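Local coordinates for protein MDM10 isoform 1 (Saccharomyces cerevisiae, PDB 7BTX) that helps tether the endoplasmic reticulum to mitochondria as a component of the ERMES complex and takes part in late assembly of the TOM complex, at residues Asp6-Ala11 against Lys139-Gly144. Sequence-based numbering, arbitrary orientation.
Sequences DQVLRA and KSLYYG
Y143 OH is hydrogen-bonded to E154 OE2 on the neighbouring strand 152-162, which holds the far end of the phenol while its ring meets V8 of the N-terminal helix. The approach is oblique: V8 CG2 comes to 4.2 Å from Y143 CE1, a loose apolar touch. The other branch of V8, CG1, lies 3.8 Å from L141 CD1, against the end of the leucine. The valine torsion explains the split: with CG1 anti to the backbone N (chi1 170°) and CG2 anti to the carbonyl carbon, one methyl is sent to each strand residue. L141 reaches out to meet it with CG anti to its own N (chi1 -177°), and the two side chains pass at a slant.

L141 and Y143, two apart on the strand, point to the same side, toward the helix, whereas S140, just before them, and Y142, between them, use the opposite face, where both hydroxyls bond to K159 NZ. The alternation is that of any β-strand; here it turns one side into a mitochondrial β-barrel of the porin type, closed by strand 44-48 pairing in parallel with 491-492, with helix 5-16 packed against the inner wall. Strand 140-147 runs antiparallel to both neighbours, with backbone bonds from L141 to I158 and from Y142 to Y75. V8 CA is 8.3 Å from Y143 CA, and the layer between helix and wall is completed by side chains: L74 and M156 from the flanking strands each touch both V8 and L141, while M85 adds to the apolar surroundings of V8.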
loop_
_atom_site.group_PDB
_atom_site.type_symbol
_atom_site.label_atom_id
_atom_site.label_comp_id
_atom_site.label_asym_id
_atom_site.label_seq_id
_atom_site.Cartn_x
_atom_site.Cartn_y
_atom_site.Cartn_z
ATOM N N ASP D 6 -26.636 -13.142 -5.638
ATOM C CA ASP D 6 -27.218 -14.432 -5.988
ATOM C C ASP D 6 -27.933 -15.086 -4.817
ATOM O O ASP D 6 -28.637 -16.080 -5.016
ATOM C CB ASP D 6 -26.140 -15.374 -6.521
ATOM C CG ASP D 6 -25.279 -14.731 -7.582
ATOM O OD1 ASP D 6 -25.839 -14.172 -8.548
ATOM O OD2 ASP D 6 -24.041 -14.790 -7.455
ATOM N N GLN D 7 -27.762 -14.572 -3.599
ATOM C CA GLN D 7 -28.569 -15.075 -2.493
ATOM C C GLN D 7 -29.729 -14.145 -2.177
ATOM O O GLN D 7 -30.677 -14.557 -1.504
ATOM C CB GLN D 7 -27.709 -15.306 -1.251
ATOM C CG GLN D 7 -26.756 -14.187 -0.899
ATOM C CD GLN D 7 -25.740 -14.606 0.149
ATOM O OE1 GLN D 7 -25.946 -15.582 0.866
ATOM N NE2 GLN D 7 -24.634 -13.879 0.234
ATOM N N VAL D 8 -29.667 -12.894 -2.635
ATOM C CA VAL D 8 -30.875 -12.081 -2.736
ATOM C C VAL D 8 -31.800 -12.671 -3.788
ATOM O O VAL D 8 -33.018 -12.764 -3.591
ATOM C CB VAL D 8 -30.507 -10.617 -3.057
ATOM C CG1 VAL D 8 -31.731 -9.812 -3.393
ATOM C CG2 VAL D 8 -29.800 -9.975 -1.898
ATOM N N LEU D 9 -31.222 -13.116 -4.905
ATOM C CA LEU D 9 -31.993 -13.643 -6.023
ATOM C C LEU D 9 -32.659 -14.964 -5.666
ATOM O O LEU D 9 -33.823 -15.196 -6.004
ATOM C CB LEU D 9 -31.073 -13.807 -7.227
ATOM C CG LEU D 9 -31.583 -14.606 -8.410
ATOM C CD1 LEU D 9 -32.593 -13.770 -9.103
ATOM C CD2 LEU D 9 -30.452 -14.947 -9.347
ATOM N N ARG D 10 -31.941 -15.839 -4.967
ATOM C CA ARG D 10 -32.523 -17.118 -4.585
ATOM C C ARG D 10 -33.523 -16.964 -3.449
ATOM O O ARG D 10 -34.380 -17.831 -3.264
ATOM C CB ARG D 10 -31.423 -18.103 -4.200
ATOM N N ALA D 11 -33.434 -15.880 -2.680
ATOM C CA ALA D 11 -34.418 -15.646 -1.629
ATOM C C ALA D 11 -35.722 -15.125 -2.209
ATOM O O ALA D 11 -36.792 -15.331 -1.628
ATOM C CB ALA D 11 -33.868 -14.667 -0.597
ATOM N N LYS D 139 -45.053 -9.455 -8.124
ATOM C CA LYS D 139 -44.012 -9.054 -7.194
ATOM C C LYS D 139 -42.877 -8.362 -7.934
ATOM O O LYS D 139 -42.790 -8.399 -9.161
ATOM C CB LYS D 139 -43.481 -10.266 -6.434
ATOM C CG LYS D 139 -44.545 -11.000 -5.647
ATOM C CD LYS D 139 -45.197 -10.077 -4.636
ATOM C CE LYS D 139 -46.070 -10.834 -3.655
ATOM N NZ LYS D 139 -46.793 -9.899 -2.757
ATOM N N SER D 140 -42.010 -7.709 -7.168
ATOM C CA SER D 140 -40.837 -7.063 -7.732
ATOM C C SER D 140 -39.740 -7.038 -6.686
ATOM O O SER D 140 -40.002 -7.134 -5.488
ATOM C CB SER D 140 -41.135 -5.642 -8.212
ATOM O OG SER D 140 -42.062 -5.643 -9.280
ATOM N N LEU D 141 -38.503 -6.920 -7.156
ATOM C CA LEU D 141 -37.347 -6.766 -6.286
ATOM C C LEU D 141 -36.457 -5.692 -6.869
ATOM O O LEU D 141 -36.173 -5.706 -8.067
ATOM C CB LEU D 141 -36.578 -8.080 -6.123
ATOM C CG LEU D 141 -35.377 -8.099 -5.177
ATOM C CD1 LEU D 141 -35.354 -9.378 -4.435
ATOM C CD2 LEU D 141 -34.071 -7.992 -5.929
ATOM N N TYR D 142 -36.023 -4.768 -6.027
ATOM C CA TYR D 142 -35.045 -3.765 -6.399
ATOM C C TYR D 142 -33.848 -3.884 -5.474
ATOM O O TYR D 142 -33.988 -3.904 -4.253
ATOM C CB TYR D 142 -35.637 -2.361 -6.325
ATOM C CG TYR D 142 -36.809 -2.168 -7.246
ATOM C CD1 TYR D 142 -38.106 -2.392 -6.808
ATOM C CD2 TYR D 142 -36.617 -1.776 -8.557
ATOM C CE1 TYR D 142 -39.173 -2.229 -7.651
ATOM C CE2 TYR D 142 -37.679 -1.605 -9.404
ATOM C CZ TYR D 142 -38.951 -1.834 -8.947
ATOM O OH TYR D 142 -40.011 -1.663 -9.798
ATOM N N TYR D 143 -32.669 -3.983 -6.071
ATOM C CA TYR D 143 -31.457 -4.196 -5.297
ATOM C C TYR D 143 -30.356 -3.369 -5.925
ATOM O O TYR D 143 -30.228 -3.348 -7.148
ATOM C CB TYR D 143 -31.078 -5.674 -5.264
ATOM C CG TYR D 143 -29.693 -5.954 -4.736
ATOM C CD1 TYR D 143 -29.434 -5.942 -3.373
ATOM C CD2 TYR D 143 -28.647 -6.248 -5.598
ATOM C CE1 TYR D 143 -28.178 -6.197 -2.889
ATOM C CE2 TYR D 143 -27.390 -6.496 -5.123
ATOM C CZ TYR D 143 -27.162 -6.474 -3.771
ATOM O OH TYR D 143 -25.903 -6.735 -3.307
ATOM N N GLY D 144 -29.576 -2.684 -5.098
ATOM C CA GLY D 144 -28.407 -1.981 -5.566
ATOM C C GLY D 144 -27.351 -1.992 -4.483
ATOM O O GLY D 144 -27.651 -2.119 -3.303
#